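Local coordinates for protein trehalose monomycolate transport factor A (Mycolicibacterium smegmatis MC2 155, PDB 6T84) that is required for the MmpL3-dependent transport of trehalose monomycolate to the mycobacterial cell wall, through its N-terminal domain that interacts with MmpL3, at residues Ile141-Asn144 with Thr149-Ala152. Residues are numbered along the deposited sequence; the frame is centred on the assembly and turned at random. Where two conformers were deposited one is given.
Sequences IMWN and TLVA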
loop_
_atom_site.group_PDB
_atom_site.type_symbol
_atom_site.label_atom_id
_atom_site.label_comp_id
_atom_site.label_asym_id
_atom_site.label_seq_id
_atom_site.Cartn_x
_atom_site.Cartn_y
_atom_site.Cartn_z
ATOM N N ILE A 141 -1.358 -0.377 -6.997
ATOM C CA ILE A 141 -0.136 -1.062 -6.600
ATOM C C ILE A 141 -0.282 -1.331 -5.107
ATOM O O ILE A 141 -0.551 -0.415 -4.326
ATOM C CB ILE A 141 1.126 -0.220 -6.877
ATOM C CG1 ILE A 141 1.286 0.150 -8.364
ATOM C CG2 ILE A 141 2.366 -0.973 -6.412
ATOM C CD1 ILE A 141 2.416 1.139 -8.610
ATOM N N MET A 142 -0.129 -2.593 -4.706
ATOM C CA MET A 142 -0.130 -2.993 -3.302
ATOM C C MET A 142 1.152 -3.759 -3.054
ATOM O O MET A 142 1.535 -4.615 -3.866
ATOM C CB MET A 142 -1.311 -3.942 -2.978
ATOM C CG MET A 142 -2.648 -3.355 -3.395
ATOM S SD MET A 142 -3.982 -4.423 -2.855
ATOM C CE MET A 142 -4.643 -4.870 -4.432
ATOM N N TRP A 143 1.814 -3.501 -1.916
ATOM C CA TRP A 143 3.083 -4.175 -1.680
ATOM C C TRP A 143 3.379 -4.126 -0.203
ATOM O O TRP A 143 2.780 -3.348 0.531
ATOM C CB TRP A 143 4.248 -3.579 -2.483
ATOM C CG TRP A 143 4.780 -2.237 -1.963
ATOM C CD1 TRP A 143 5.951 -2.070 -1.262
ATOM C CD2 TRP A 143 4.206 -0.915 -2.120
ATOM N NE1 TRP A 143 6.139 -0.721 -0.989
ATOM C CE2 TRP A 143 5.088 0.001 -1.481
ATOM C CE3 TRP A 143 3.045 -0.412 -2.757
ATOM C CZ2 TRP A 143 4.854 1.375 -1.457
ATOM C CZ3 TRP A 143 2.798 0.936 -2.699
ATOM C CH2 TRP A 143 3.714 1.822 -2.081
ATOM N N ASN A 144 4.301 -4.965 0.228
ATOM C CA ASN A 144 4.804 -4.830 1.581
ATOM C C ASN A 144 6.298 -4.580 1.598
ATOM O O ASN A 144 7.039 -4.869 0.648
ATOM C CB ASN A 144 4.504 -6.036 2.433
ATOM C CG ASN A 144 5.393 -7.212 2.051
ATOM O OD1 ASN A 144 5.213 -7.849 0.970
ATOM N ND2 ASN A 144 6.375 -7.519 2.915
ATOM N N THR A 149 2.585 -2.697 5.155
ATOM C CA THR A 149 1.887 -3.123 3.938
ATOM C C THR A 149 1.219 -1.851 3.433
ATOM O O THR A 149 0.616 -1.097 4.223
ATOM C CB THR A 149 0.803 -4.171 4.283
ATOM O OG1 THR A 149 1.432 -5.334 4.879
ATOM C CG2 THR A 149 -0.011 -4.625 3.050
ATOM N N LEU A 150 1.313 -1.614 2.104
ATOM C CA LEU A 150 0.921 -0.346 1.493
ATOM C C LEU A 150 0.044 -0.550 0.268
ATOM O O LEU A 150 0.163 -1.554 -0.462
ATOM C CB LEU A 150 2.170 0.436 1.048
ATOM C CG LEU A 150 3.175 0.749 2.195
ATOM C CD1 LEU A 150 4.287 -0.322 2.195
ATOM C CD2 LEU A 150 3.758 2.124 2.039
ATOM N N VAL A 151 -0.823 0.428 0.041
ATOM C CA VAL A 151 -1.641 0.507 -1.165
ATOM C C VAL A 151 -1.481 1.905 -1.760
ATOM O O VAL A 151 -1.600 2.908 -1.045
ATOM C CB VAL A 151 -3.125 0.225 -0.848
ATOM C CG1 VAL A 151 -4.028 0.562 -2.094
ATOM C CG2 VAL A 151 -3.333 -1.222 -0.271
ATOM N N ALA A 152 -1.246 1.973 -3.076
ATOM C CA ALA A 152 -1.186 3.230 -3.797
ATOM C C ALA A 152 -2.392 3.322 -4.713
ATOM O O ALA A 152 -2.736 2.347 -5.413
ATOM C CB ALA A 152 0.109 3.366 -4.601
#
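The indole of Trp-143 lies with one face on Leu-150, whose CB sits 3.6 Å from the centroid of the six-membered ring and only 6° off its normal, a CH-pi contact. Both methyls of the leucine follow the same face, CD1 coming to 3.7 Å from Trp-143 NE1 and CD2 reaching CZ2. At the rim, the methyl of Ala-152 approaches Trp-143 CZ3 at 4.1 Å near the ring plane, and the carbonyl oxygen of Ile-141 also lies at the edge, in plane. With CG between backbone N and carbonyl carbon (chi1 75°), the tryptophan is swung toward the neighbouring strand; NE1 is hydrogen-bonded to Glu-145 OE2, in the turn after Asn-144. The two strands form an antiparallel beta hairpin in the middle of the large sheet of this probably cytoplasmic N-terminal domain, flanked by strands 86-90 and 71-77. Trp-143 and Leu-150 make a hydrogen-bonded pair, Trp-143 N to Leu-150 O 2.9 Å and Leu-150 N to Trp-143 O 2.8 Å. Ala-152 N bonds Ile-141 O at 2.8 Å, whereas the return bond is weak. On the other face of the sheet, Met-142 CG lies against Val-151 CG2 at 3.8 Å, side by side beneath helix 159-175. Beside them Asn-144 CB packs against Thr-149 OG1, a hydroxyl hydrogen-bonded to Asn-173 of that helix, while Asn-144 OD1 accepts from Val-86 N and ND2 donates to Val-84 O.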